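Local coordinates for polyprenyl synthetase (Nonlabens dokdonensis, PDB 6KD7), which probably makes geranylgeranyl pyrophosphate as a magnesium-dependent prenyltransferase of the FPP/GGPP synthase family, at residues A[26-31]-A[111-116]; A[20-25]-A[30-35]; A[240-245]-A[249-254]; A[154-159]-A[232-237]. All coordinates share one frame; numbering follows the deposited sequence.

Contact 1: residues A[26-31]-A[111-116]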
loop_
_atom_site.group_PDB
_atom_site.type_symbol
_atom_site.label_atom_id
_atom_site.label_comp_id
_atom_site.label_asym_id
_atom_site.label_seq_id
_atom_site.Cartn_x
_atom_site.Cartn_y
_atom_site.Cartn_z
ATOM N N GLY A 26 -6.373 28.231 5.899
ATOM C CA GLY A 26 -6.549 26.763 5.791
ATOM C C GLY A 26 -8.015 26.341 5.812
ATOM O O GLY A 26 -8.366 25.232 5.298
ATOM N N LEU A 27 -8.867 27.160 6.430
ATOM C CA LEU A 27 -10.314 26.882 6.450
ATOM C C LEU A 27 -11.018 27.552 5.255
ATOM O O LEU A 27 -11.901 26.908 4.641
ATOM C CB LEU A 27 -10.861 27.407 7.773
ATOM C CG LEU A 27 -12.325 27.077 7.969
ATOM C CD1 LEU A 27 -12.504 25.561 8.083
ATOM C CD2 LEU A 27 -12.882 27.791 9.201
ATOM N N TYR A 28 -10.740 28.833 4.981
ATOM C CA TYR A 28 -11.608 29.658 4.089
ATOM C C TYR A 28 -11.067 29.700 2.650
ATOM O O TYR A 28 -11.908 29.834 1.739
ATOM C CB TYR A 28 -11.822 31.057 4.671
ATOM C CG TYR A 28 -12.638 31.072 5.942
ATOM C CD1 TYR A 28 -13.980 30.709 5.940
ATOM C CD2 TYR A 28 -12.088 31.479 7.148
ATOM C CE1 TYR A 28 -14.755 30.754 7.089
ATOM C CE2 TYR A 28 -12.854 31.512 8.310
ATOM C CZ TYR A 28 -14.193 31.184 8.272
ATOM O OH TYR A 28 -14.915 31.194 9.424
ATOM N N ASP A 29 -9.770 29.490 2.410
ATOM C CA ASP A 29 -9.240 29.497 1.008
ATOM C C ASP A 29 -10.033 28.533 0.130
ATOM O O ASP A 29 -10.485 28.906 -0.944
ATOM C CB ASP A 29 -7.778 29.070 0.897
ATOM C CG ASP A 29 -6.777 30.125 1.296
ATOM O OD1 ASP A 29 -7.196 31.298 1.547
ATOM O OD2 ASP A 29 -5.576 29.748 1.364
ATOM N N PRO A 30 -10.331 27.291 0.584
ATOM C CA PRO A 30 -11.119 26.379 -0.214
ATOM C C PRO A 30 -12.558 26.837 -0.430
ATOM O O PRO A 30 -13.171 26.395 -1.393
ATOM C CB PRO A 30 -11.051 25.038 0.537
ATOM C CG PRO A 30 -9.953 25.196 1.527
ATOM C CD PRO A 30 -9.940 26.680 1.861
ATOM N N VAL A 31 -13.101 27.709 0.416
ATOM C CA VAL A 31 -14.485 28.191 0.171
ATOM C C VAL A 31 -14.446 29.094 -1.070
ATOM O O VAL A 31 -15.289 28.928 -1.962
ATOM C CB VAL A 31 -15.039 28.958 1.373
ATOM C CG1 VAL A 31 -16.421 29.533 1.052
ATOM C CG2 VAL A 31 -15.059 28.096 2.630
ATOM N N LEU A 111 -21.557 24.790 5.432
ATOM C CA LEU A 111 -22.961 24.580 5.878
ATOM C C LEU A 111 -23.373 25.647 6.919
ATOM O O LEU A 111 -24.474 26.241 6.808
ATOM C CB LEU A 111 -23.163 23.180 6.415
ATOM C CG LEU A 111 -24.563 22.858 6.926
ATOM C CD1 LEU A 111 -25.627 23.183 5.873
ATOM C CD2 LEU A 111 -24.641 21.375 7.299
ATOM N N ILE A 112 -22.486 25.960 7.830
ATOM C CA ILE A 112 -22.775 26.901 8.939
ATOM C C ILE A 112 -22.868 28.317 8.343
ATOM O O ILE A 112 -23.763 29.062 8.737
ATOM C CB ILE A 112 -21.703 26.779 10.038
ATOM C CG1 ILE A 112 -21.683 25.386 10.693
ATOM C CG2 ILE A 112 -21.900 27.840 11.090
ATOM C CD1 ILE A 112 -20.325 25.092 11.409
ATOM N N MET A 113 -21.976 28.676 7.425
ATOM C CA MET A 113 -21.988 30.003 6.762
ATOM C C MET A 113 -23.309 30.184 6.002
ATOM O O MET A 113 -23.859 31.323 5.987
ATOM C CB MET A 113 -20.803 30.112 5.803
ATOM C CG MET A 113 -19.482 30.158 6.520
ATOM S SD MET A 113 -18.094 29.894 5.362
ATOM C CE MET A 113 -18.019 31.499 4.582
ATOM N N ALA A 114 -23.823 29.115 5.403
ATOM C CA ALA A 114 -25.105 29.173 4.699
ATOM C C ALA A 114 -26.175 29.609 5.704
ATOM O O ALA A 114 -26.953 30.526 5.400
ATOM C CB ALA A 114 -25.448 27.851 4.084
ATOM N N TYR A 115 -26.268 28.912 6.840
ATOM C CA TYR A 115 -27.296 29.215 7.868
ATOM C C TYR A 115 -27.173 30.688 8.254
ATOM O O TYR A 115 -28.184 31.331 8.400
ATOM C CB TYR A 115 -27.156 28.317 9.091
ATOM C CG TYR A 115 -27.815 26.979 8.958
ATOM C CD1 TYR A 115 -29.170 26.857 9.172
ATOM C CD2 TYR A 115 -27.090 25.819 8.727
ATOM C CE1 TYR A 115 -29.821 25.645 9.065
ATOM C CE2 TYR A 115 -27.725 24.588 8.649
ATOM C CZ TYR A 115 -29.094 24.499 8.840
ATOM O OH TYR A 115 -29.801 23.346 8.786
ATOM N N ARG A 116 -25.957 31.176 8.413
ATOM C CA ARG A 116 -25.732 32.563 8.880
ATOM C C ARG A 116 -26.251 33.604 7.886
ATOM O O ARG A 116 -26.488 34.718 8.309
ATOM C CB ARG A 116 -24.260 32.759 9.219
ATOM C CG ARG A 116 -23.729 31.687 10.150
ATOM C CD ARG A 116 -22.915 32.299 11.248
ATOM N NE ARG A 116 -21.782 33.077 10.799
ATOM C CZ ARG A 116 -21.247 34.035 11.527
ATOM N NH1 ARG A 116 -20.203 34.703 11.087
ATOM N NH2 ARG A 116 -21.768 34.328 12.698
#
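The phenol ring of Tyr-28 presents its edge to the sulfur of Met-113, while one of its faces is lined by its own neighbour in sequence: Leu-27 CD2 sits 3.7 Å above the plane of the Tyr-28 ring, displaced toward the rim. At the edge, Met-113 SD lies 5.1 Å from the centroid of the Tyr-28 ring, and the line between them runs 86° off the ring normal. The sulfur therefore lies almost in the ring plane, the in-plane form of a Met-aromatic contact, in which the polarisable thioether faces the ring's C-H rim instead of its pi cloud. The atom that touches it is Tyr-28 CE1, 3.9 Å from Met-113 SD. The methionine reaches across the gap between the helices with a bend at its last torsion (chi3 77°), which turns CE aside from the line of the chain. That methyl group then meets a second apolar group, Val-31 CG1, 4.3 Å from Met-113 CE, one helical turn on from Tyr-28. A single methionine side chain thus serves an aromatic edge and a branched aliphatic tip with no polar bond between the segments, whose nearest alpha carbons, those of Val-31 and Met-113, stand 10.1 Å apart. The phenol oxygen of Tyr-28 is hydrogen-bonded to Glu-142 of the second subunit. Within the chain, Val-31 also packs on Thr-106 and Met-110, so helix 25-35 lies against helix 100-116 beside the subunit interface.

Contact 2: residues A[20-25]-A[30-35]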
loop_
_atom_site.group_PDB
_atom_site.type_symbol
_atom_site.label_atom_id
_atom_site.label_comp_id
_atom_site.label_asym_id
_atom_site.label_seq_id
_atom_site.Cartn_x
_atom_site.Cartn_y
_atom_site.Cartn_z
ATOM N N THR A 20 -16.880 36.926 2.762
ATOM C CA THR A 20 -15.595 37.639 2.941
ATOM C C THR A 20 -14.665 37.003 3.977
ATOM O O THR A 20 -13.577 37.539 4.143
ATOM C CB THR A 20 -15.902 39.095 3.297
ATOM O OG1 THR A 20 -16.713 39.078 4.468
ATOM C CG2 THR A 20 -16.649 39.803 2.191
ATOM N N ALA A 21 -15.053 35.913 4.635
ATOM C CA ALA A 21 -14.138 35.345 5.648
ATOM C C ALA A 21 -12.841 34.924 4.955
ATOM O O ALA A 21 -12.934 34.290 3.921
ATOM C CB ALA A 21 -14.798 34.168 6.308
ATOM N N THR A 22 -11.687 35.311 5.494
ATOM C CA THR A 22 -10.409 34.902 4.863
ATOM C C THR A 22 -9.466 34.197 5.844
ATOM O O THR A 22 -8.621 33.451 5.381
ATOM C CB THR A 22 -9.720 36.091 4.192
ATOM O OG1 THR A 22 -9.374 36.997 5.232
ATOM C CG2 THR A 22 -10.606 36.783 3.186
ATOM N N GLU A 23 -9.600 34.450 7.144
ATOM C CA GLU A 23 -8.654 33.866 8.130
ATOM C C GLU A 23 -9.391 32.960 9.119
ATOM O O GLU A 23 -10.419 33.392 9.611
ATOM C CB GLU A 23 -7.881 34.973 8.839
ATOM C CG GLU A 23 -6.842 35.626 7.959
ATOM C CD GLU A 23 -6.276 36.905 8.546
ATOM O OE1 GLU A 23 -5.249 37.384 8.034
ATOM O OE2 GLU A 23 -6.868 37.421 9.511
ATOM N N PRO A 24 -8.890 31.750 9.455
ATOM C CA PRO A 24 -7.642 31.198 8.915
ATOM C C PRO A 24 -7.755 30.685 7.471
ATOM O O PRO A 24 -8.720 30.069 7.155
ATOM C CB PRO A 24 -7.312 30.058 9.878
ATOM C CG PRO A 24 -8.654 29.582 10.328
ATOM C CD PRO A 24 -9.508 30.825 10.392
ATOM N N ALA A 25 -6.711 30.913 6.681
ATOM C CA ALA A 25 -6.690 30.576 5.243
ATOM C C ALA A 25 -6.927 29.080 5.036
ATOM O O ALA A 25 -7.628 28.756 4.103
ATOM C CB ALA A 25 -5.381 31.012 4.646
ATOM N N PRO A 30 -10.331 27.291 0.584
ATOM C CA PRO A 30 -11.119 26.379 -0.214
ATOM C C PRO A 30 -12.558 26.837 -0.430
ATOM O O PRO A 30 -13.171 26.395 -1.393
ATOM C CB PRO A 30 -11.051 25.038 0.537
ATOM C CG PRO A 30 -9.953 25.196 1.527
ATOM C CD PRO A 30 -9.940 26.680 1.861
ATOM N N VAL A 31 -13.101 27.709 0.416
ATOM C CA VAL A 31 -14.485 28.191 0.171
ATOM C C VAL A 31 -14.446 29.094 -1.070
ATOM O O VAL A 31 -15.289 28.928 -1.962
ATOM C CB VAL A 31 -15.039 28.958 1.373
ATOM C CG1 VAL A 31 -16.421 29.533 1.052
ATOM C CG2 VAL A 31 -15.059 28.096 2.630
ATOM N N HIS A 32 -13.526 30.041 -1.114
ATOM C CA HIS A 32 -13.382 30.957 -2.287
ATOM C C HIS A 32 -13.089 30.142 -3.568
ATOM O O HIS A 32 -13.697 30.407 -4.631
ATOM C CB HIS A 32 -12.337 32.023 -1.987
ATOM C CG HIS A 32 -12.743 32.875 -0.830
ATOM N ND1 HIS A 32 -12.039 32.885 0.380
ATOM C CD2 HIS A 32 -13.822 33.651 -0.636
ATOM C CE1 HIS A 32 -12.655 33.681 1.223
ATOM N NE2 HIS A 32 -13.741 34.144 0.636
ATOM N N TYR A 33 -12.239 29.120 -3.442
ATOM C CA TYR A 33 -11.873 28.242 -4.562
ATOM C C TYR A 33 -13.122 27.567 -5.108
ATOM O O TYR A 33 -13.372 27.643 -6.307
ATOM C CB TYR A 33 -10.820 27.239 -4.121
ATOM C CG TYR A 33 -10.402 26.251 -5.181
ATOM C CD1 TYR A 33 -9.393 26.554 -6.081
ATOM C CD2 TYR A 33 -10.972 24.998 -5.243
ATOM C CE1 TYR A 33 -8.967 25.636 -7.026
ATOM C CE2 TYR A 33 -10.543 24.061 -6.163
ATOM C CZ TYR A 33 -9.523 24.372 -7.063
ATOM O OH TYR A 33 -9.131 23.427 -7.976
ATOM N N ILE A 34 -13.904 26.881 -4.276
ATOM C CA ILE A 34 -15.024 26.090 -4.847
ATOM C C ILE A 34 -16.100 27.035 -5.393
ATOM O O ILE A 34 -16.779 26.652 -6.379
ATOM C CB ILE A 34 -15.582 25.046 -3.866
ATOM C CG1 ILE A 34 -16.467 24.060 -4.634
ATOM C CG2 ILE A 34 -16.293 25.709 -2.688
ATOM C CD1 ILE A 34 -16.559 22.746 -3.985
ATOM N N LEU A 35 -16.275 28.221 -4.807
ATOM C CA LEU A 35 -17.314 29.180 -5.289
ATOM C C LEU A 35 -16.868 29.852 -6.583
ATOM O O LEU A 35 -17.709 30.443 -7.201
ATOM C CB LEU A 35 -17.602 30.223 -4.214
ATOM C CG LEU A 35 -18.291 29.658 -2.973
ATOM C CD1 LEU A 35 -18.407 30.730 -1.912
ATOM C CD2 LEU A 35 -19.654 29.068 -3.336
HETATM O O HOH W 1 -9.356 32.807 2.583
#
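His-32 turns the edge of its imidazole to the backbone of Ala-21, where the contact is at its closest, although the modelled approach of Ala-21 O to the ring is too short to be trusted. The ring stands beside its own backbone N (chi1 -62°), a setting that carries it off helix 25-35 to the loop. The angle between Ala-21 O and His-32 NE2 is too poor for a hydrogen bond; NE2 is instead weakly bonded to Val-19 O, just before the segment. Farther along, Ala-25 O rests 3.8 Å from Pro-30 CD, a plain van der Waals touch within the first turns of the helix.

The remainder of the contact is looser, and Thr-20 and Thr-22 are exposed to solvent. Thr-22 CG2 comes to 4.2 Å from His-32 CE1, approaching the ring obliquely. A water donates to Thr-22 O at 3.0 Å and, weakly and at 3.5 Å, to His-32 ND1, a bridge with one firm and one weak arm. Replacing His-32 with an alanine would probably leave this water without its imidazole mate and Val-19 O without its weak donor, opening a gap beside Ala-21.

The loop joins helix 4-18 to helix 25-35 and includes a cis peptide bond before Pro-24, which packs on Gln-145 of the second subunit, while Pro-30 packs on Thr-102 and Thr-106 of helix 100-116.

Contact 3: residues A[240-245]-A[249-254]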
loop_
_atom_site.group_PDB
_atom_site.type_symbol
_atom_site.label_atom_id
_atom_site.label_comp_id
_atom_site.label_asym_id
_atom_site.label_seq_id
_atom_site.Cartn_x
_atom_site.Cartn_y
_atom_site.Cartn_z
ATOM N N LYS A 240 -35.017 0.935 -16.759
ATOM C CA LYS A 240 -36.058 0.782 -17.809
ATOM C C LYS A 240 -35.575 -0.241 -18.846
ATOM O O LYS A 240 -36.381 -1.054 -19.283
ATOM C CB LYS A 240 -36.369 2.125 -18.477
ATOM C CG LYS A 240 -37.026 3.158 -17.586
ATOM C CD LYS A 240 -38.287 2.678 -16.900
ATOM C CE LYS A 240 -39.489 2.664 -17.814
ATOM N NZ LYS A 240 -40.639 2.069 -17.095
ATOM N N SER A 241 -34.300 -0.206 -19.209
ATOM C CA SER A 241 -33.692 -1.160 -20.166
ATOM C C SER A 241 -33.894 -2.607 -19.692
ATOM O O SER A 241 -34.274 -3.440 -20.524
ATOM C CB SER A 241 -32.287 -0.824 -20.379
ATOM O OG SER A 241 -32.162 0.412 -21.053
ATOM N N ILE A 242 -33.785 -2.895 -18.393
ATOM C CA ILE A 242 -33.863 -4.297 -17.923
ATOM C C ILE A 242 -35.315 -4.742 -17.790
ATOM O O ILE A 242 -35.509 -5.880 -17.386
ATOM C CB ILE A 242 -33.071 -4.527 -16.623
ATOM C CG1 ILE A 242 -33.611 -3.736 -15.433
ATOM C CG2 ILE A 242 -31.595 -4.275 -16.879
ATOM C CD1 ILE A 242 -33.181 -4.287 -14.071
ATOM N N GLU A 243 -36.300 -3.887 -18.048
ATOM C CA GLU A 243 -37.728 -4.309 -18.024
ATOM C C GLU A 243 -37.997 -5.178 -19.263
ATOM O O GLU A 243 -38.957 -5.947 -19.257
ATOM C CB GLU A 243 -38.646 -3.094 -17.943
ATOM C CG GLU A 243 -38.757 -2.529 -16.530
ATOM C CD GLU A 243 -39.530 -1.220 -16.425
ATOM O OE1 GLU A 243 -39.827 -0.627 -17.473
ATOM O OE2 GLU A 243 -39.848 -0.810 -15.301
ATOM N N ASN A 244 -37.080 -5.114 -20.226
ATOM C CA ASN A 244 -37.167 -5.887 -21.488
ATOM C C ASN A 244 -36.467 -7.233 -21.290
ATOM O O ASN A 244 -35.238 -7.262 -21.283
ATOM C CB ASN A 244 -36.534 -5.098 -22.631
ATOM C CG ASN A 244 -36.807 -5.704 -23.988
ATOM O OD1 ASN A 244 -36.838 -5.001 -24.988
ATOM N ND2 ASN A 244 -37.004 -7.005 -24.021
ATOM N N ASN A 245 -37.251 -8.303 -21.167
ATOM C CA ASN A 245 -36.750 -9.687 -20.931
ATOM C C ASN A 245 -35.792 -10.126 -22.041
ATOM O O ASN A 245 -35.046 -11.051 -21.785
ATOM C CB ASN A 245 -37.860 -10.724 -20.834
ATOM C CG ASN A 245 -38.969 -10.277 -19.916
ATOM O OD1 ASN A 245 -38.727 -9.951 -18.758
ATOM N ND2 ASN A 245 -40.185 -10.244 -20.440
ATOM N N THR A 249 -30.808 -10.079 -19.187
ATOM C CA THR A 249 -29.740 -10.989 -18.707
ATOM C C THR A 249 -28.377 -10.451 -19.136
ATOM O O THR A 249 -27.504 -10.351 -18.272
ATOM C CB THR A 249 -29.928 -12.432 -19.171
ATOM O OG1 THR A 249 -30.929 -12.971 -18.318
ATOM C CG2 THR A 249 -28.689 -13.278 -18.996
ATOM N N GLU A 250 -28.164 -10.078 -20.410
ATOM C CA GLU A 250 -26.811 -9.613 -20.846
ATOM C C GLU A 250 -26.560 -8.161 -20.388
ATOM O O GLU A 250 -25.364 -7.774 -20.347
ATOM C CB GLU A 250 -26.518 -9.792 -22.350
ATOM C CG GLU A 250 -25.007 -9.759 -22.670
ATOM C CD GLU A 250 -24.627 -9.758 -24.143
ATOM O OE1 GLU A 250 -23.781 -8.904 -24.571
ATOM O OE2 GLU A 250 -25.212 -10.592 -24.865
ATOM N N LEU A 251 -27.592 -7.374 -20.045
ATOM C CA LEU A 251 -27.352 -6.071 -19.357
ATOM C C LEU A 251 -26.868 -6.329 -17.931
ATOM O O LEU A 251 -25.879 -5.743 -17.550
ATOM C CB LEU A 251 -28.596 -5.184 -19.345
ATOM C CG LEU A 251 -28.672 -4.196 -20.497
ATOM C CD1 LEU A 251 -30.015 -3.504 -20.488
ATOM C CD2 LEU A 251 -27.539 -3.195 -20.438
ATOM N N LYS A 252 -27.529 -7.211 -17.204
ATOM C CA LYS A 252 -27.107 -7.536 -15.823
ATOM C C LYS A 252 -25.683 -8.101 -15.834
ATOM O O LYS A 252 -24.944 -7.801 -14.883
ATOM C CB LYS A 252 -28.115 -8.456 -15.161
ATOM C CG LYS A 252 -29.476 -7.809 -14.977
ATOM C CD LYS A 252 -30.461 -8.678 -14.262
ATOM C CE LYS A 252 -31.875 -8.184 -14.448
ATOM N NZ LYS A 252 -32.779 -8.878 -13.506
ATOM N N GLU A 253 -25.273 -8.776 -16.905
ATOM C CA GLU A 253 -23.929 -9.406 -16.946
ATOM C C GLU A 253 -22.922 -8.306 -17.216
ATOM O O GLU A 253 -21.882 -8.284 -16.528
ATOM C CB GLU A 253 -23.891 -10.589 -17.918
ATOM C CG GLU A 253 -24.399 -11.885 -17.273
ATOM C CD GLU A 253 -24.785 -12.978 -18.262
ATOM O OE1 GLU A 253 -25.293 -14.044 -17.814
ATOM O OE2 GLU A 253 -24.582 -12.762 -19.487
ATOM N N TRP A 254 -23.232 -7.358 -18.098
ATOM C CA TRP A 254 -22.309 -6.210 -18.284
ATOM C C TRP A 254 -22.167 -5.461 -16.959
ATOM O O TRP A 254 -21.075 -5.023 -16.644
ATOM C CB TRP A 254 -22.825 -5.296 -19.393
ATOM C CG TRP A 254 -22.458 -5.779 -20.760
ATOM C CD1 TRP A 254 -23.294 -6.317 -21.687
ATOM C CD2 TRP A 254 -21.137 -5.809 -21.341
ATOM N NE1 TRP A 254 -22.595 -6.638 -22.821
ATOM C CE2 TRP A 254 -21.270 -6.353 -22.635
ATOM C CE3 TRP A 254 -19.856 -5.456 -20.892
ATOM C CZ2 TRP A 254 -20.185 -6.512 -23.494
ATOM C CZ3 TRP A 254 -18.778 -5.615 -21.740
ATOM C CH2 TRP A 254 -18.943 -6.141 -23.025
#
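Ile-242 and Leu-251 bring their alpha carbons to 6.9 Å where helix 236-241 gives out and the chain returns as helix 248-254. The turn begins at once: Ser-241 to Asn-244 form a type I beta turn, with Asn-244 N hydrogen-bonded to Ser-241 O, whereas residues 249-254 are wholly helical. Between the two segments all contacts are apolar. Leu-251 CD1 pushes to 3.5 Å from Ser-241 CB, and Ile-242 CG2 lies 4.0 Å from both CB and CD1 of Leu-251. The isoleucine adopts a less common rotamer, CG1 between backbone N and carbonyl carbon (chi1 64°), and this sends its CD1 to the extended chain of Lys-252. There Ile-242 CD1 meets Lys-252 CE at 4.1 Å, the two side chains running at about a right angle, with the lysine covering the more exposed flank. Within the first segment, Lys-240 NZ pairs with Glu-243 OE1 at 2.8 Å, a salt bridge made through the oxygen's syn lone pair. The hydroxyl of Ser-241 is bonded to Leu-237 O and to Ser-281, and Leu-251 packs on Val-274, so both helix 236-241 and helix 248-254 lie on helix 264-281.

Contact 4: residues A[154-159]-A[232-237]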
loop_
_atom_site.group_PDB
_atom_site.type_symbol
_atom_site.label_atom_id
_atom_site.label_comp_id
_atom_site.label_asym_id
_atom_site.label_seq_id
_atom_site.Cartn_x
_atom_site.Cartn_y
_atom_site.Cartn_z
ATOM N N ASP A 154 -29.345 -5.644 -5.706
ATOM C CA ASP A 154 -29.533 -6.105 -7.103
ATOM C C ASP A 154 -31.003 -5.895 -7.459
ATOM O O ASP A 154 -31.376 -6.158 -8.599
ATOM C CB ASP A 154 -29.143 -7.577 -7.247
ATOM C CG ASP A 154 -27.975 -7.985 -6.366
ATOM O OD1 ASP A 154 -26.851 -7.521 -6.633
ATOM O OD2 ASP A 154 -28.203 -8.759 -5.419
ATOM N N ASP A 155 -31.772 -5.348 -6.523
ATOM C CA ASP A 155 -33.240 -5.264 -6.691
ATOM C C ASP A 155 -33.770 -3.839 -6.482
ATOM O O ASP A 155 -34.599 -3.669 -5.593
ATOM C CB ASP A 155 -33.850 -6.190 -5.628
ATOM C CG ASP A 155 -33.202 -6.106 -4.243
ATOM O OD1 ASP A 155 -31.975 -6.318 -4.124
ATOM O OD2 ASP A 155 -33.936 -5.869 -3.278
ATOM N N VAL A 156 -33.442 -2.883 -7.349
ATOM C CA VAL A 156 -33.938 -1.491 -7.124
ATOM C C VAL A 156 -35.114 -1.182 -8.058
ATOM O O VAL A 156 -34.955 -1.328 -9.255
ATOM C CB VAL A 156 -32.810 -0.462 -7.308
ATOM C CG1 VAL A 156 -33.351 0.953 -7.296
ATOM C CG2 VAL A 156 -31.717 -0.623 -6.271
ATOM N N SER A 157 -36.248 -0.759 -7.500
ATOM C CA SER A 157 -37.451 -0.414 -8.299
ATOM C C SER A 157 -37.380 1.024 -8.815
ATOM O O SER A 157 -36.677 1.830 -8.224
ATOM C CB SER A 157 -38.714 -0.642 -7.538
ATOM O OG SER A 157 -38.887 0.352 -6.552
ATOM N N VAL A 158 -38.110 1.301 -9.890
ATOM C CA VAL A 158 -38.169 2.653 -10.504
ATOM C C VAL A 158 -38.708 3.625 -9.461
ATOM O O VAL A 158 -38.175 4.705 -9.259
ATOM C CB VAL A 158 -38.991 2.592 -11.799
ATOM C CG1 VAL A 158 -39.245 3.968 -12.373
ATOM C CG2 VAL A 158 -38.271 1.726 -12.812
ATOM N N PRO A 159 -39.763 3.263 -8.723
ATOM C CA PRO A 159 -40.256 4.128 -7.655
ATOM C C PRO A 159 -39.173 4.455 -6.630
ATOM O O PRO A 159 -39.081 5.599 -6.209
ATOM C CB PRO A 159 -41.430 3.360 -7.037
ATOM C CG PRO A 159 -41.911 2.474 -8.182
ATOM C CD PRO A 159 -40.668 2.139 -8.999
ATOM N N ASN A 232 -21.375 1.043 -13.097
ATOM C CA ASN A 232 -22.554 0.183 -12.880
ATOM C C ASN A 232 -23.583 0.914 -12.013
ATOM O O ASN A 232 -24.247 0.222 -11.238
ATOM C CB ASN A 232 -22.149 -1.177 -12.279
ATOM C CG ASN A 232 -21.126 -1.873 -13.148
ATOM O OD1 ASN A 232 -21.316 -2.001 -14.370
ATOM N ND2 ASN A 232 -20.015 -2.254 -12.546
ATOM N N LYS A 233 -23.794 2.221 -12.211
ATOM C CA LYS A 233 -24.866 2.953 -11.479
ATOM C C LYS A 233 -26.195 2.573 -12.106
ATOM O O LYS A 233 -26.338 2.664 -13.343
ATOM C CB LYS A 233 -24.675 4.462 -11.525
ATOM C CG LYS A 233 -23.515 4.958 -10.688
ATOM C CD LYS A 233 -23.891 5.909 -9.563
ATOM C CE LYS A 233 -22.823 6.969 -9.347
ATOM N NZ LYS A 233 -21.586 6.412 -8.737
ATOM N N LYS A 234 -27.124 2.120 -11.295
ATOM C CA LYS A 234 -28.451 1.677 -11.789
ATOM C C LYS A 234 -29.349 2.923 -11.915
ATOM O O LYS A 234 -30.086 3.238 -10.953
ATOM C CB LYS A 234 -28.967 0.609 -10.815
ATOM C CG LYS A 234 -28.241 -0.736 -10.907
ATOM C CD LYS A 234 -28.892 -1.844 -10.091
ATOM C CE LYS A 234 -28.775 -1.638 -8.596
ATOM N NZ LYS A 234 -27.381 -1.867 -8.155
ATOM N N THR A 235 -29.189 3.668 -13.005
ATOM C CA THR A 235 -29.949 4.915 -13.250
ATOM C C THR A 235 -31.234 4.580 -14.002
ATOM O O THR A 235 -31.460 3.403 -14.320
ATOM C CB THR A 235 -29.116 5.940 -14.003
ATOM O OG1 THR A 235 -28.910 5.467 -15.329
ATOM C CG2 THR A 235 -27.803 6.265 -13.333
ATOM N N TYR A 236 -32.055 5.589 -14.269
ATOM C CA TYR A 236 -33.383 5.351 -14.883
ATOM C C TYR A 236 -33.185 4.635 -16.215
ATOM O O TYR A 236 -33.949 3.743 -16.525
ATOM C CB TYR A 236 -34.126 6.675 -15.061
ATOM C CG TYR A 236 -35.594 6.537 -15.358
ATOM C CD1 TYR A 236 -36.521 6.445 -14.338
ATOM C CD2 TYR A 236 -36.055 6.505 -16.658
ATOM C CE1 TYR A 236 -37.871 6.316 -14.600
ATOM C CE2 TYR A 236 -37.401 6.386 -16.939
ATOM C CZ TYR A 236 -38.311 6.288 -15.908
ATOM O OH TYR A 236 -39.631 6.164 -16.193
ATOM N N LEU A 237 -32.129 5.003 -16.927
ATOM C CA LEU A 237 -31.806 4.425 -18.248
ATOM C C LEU A 237 -31.605 2.910 -18.090
ATOM O O LEU A 237 -32.230 2.172 -18.832
ATOM C CB LEU A 237 -30.509 5.122 -18.659
ATOM C CG LEU A 237 -30.148 5.149 -20.135
ATOM C CD1 LEU A 237 -31.366 5.419 -20.992
ATOM C CD2 LEU A 237 -29.073 6.184 -20.382
#
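Val-158 and Tyr-236 meet because each sends a group trans to its backbone nitrogen: CG1 in the valine (chi1 172°) and the ring in the tyrosine (chi1 -166°). The methyl approaches the phenol ring obliquely, with Val-158 CG1 3.5 Å from Tyr-236 CE1 and Tyr-236 CD1 the next atom at 4.2 Å. A second pair lies alongside. Lys-234 bends at its last two torsions, and its methylene CE comes to rest 3.9 Å from Val-156 CG2 as the two side chains cross at a slant. The bend at chi4 (-72°) delivers the ammonium to backbone acceptors: Lys-234 NZ is hydrogen-bonded to Arg-153 O and to Phe-150 O, where helix 123-150 ends. One lysine therefore combines an aliphatic shank packed on valine with a head held by two carbonyls. Asp-154 OD1, at 5.9 Å from Lys-234 NZ, makes no salt bridge, though its charge may still favour the ammonium; its residue is poorly ordered. Both segments run into helix starts. Ser-157 is the N-cap of helix 158-183, its side chain capping a backbone N just past the segment, and Glu-160 is bonded back to Ser-157 N in a manner consistent with a capping box. Thr-235 takes the N-cap position of helix 236-241, whose first residue donates its N to Asp-210. Around them Tyr-236 packs on Leu-207 of helix 188-215, on Thr-287 and Ala-290 of helix 283-303, and on Tyr-161 and Leu-162 of helix 158-183.

In the fold
From the N terminus, contact 2 comes first, folding the 20-25 loop back on helix 25-35. Contact 1 starts on the same helix, sharing Pro-30 and Val-31, and closes a span of some 80 residues by bringing helix 100-116 against it; Tyr-28 also touches Glu-23 and Ala-21. The two overlap along the chain, contact 1 opening on the helix where contact 2 closes. Contact 4 then opens at residues 154-159 and closes at 232-237, and contact 3 follows as a short local turn, in series, neither nested nor crossing. Contacts 3 and 4 share helix 236-241 and touch where Val-158 meets Glu-243. The two pairs lie on opposite sides of the chain's centre.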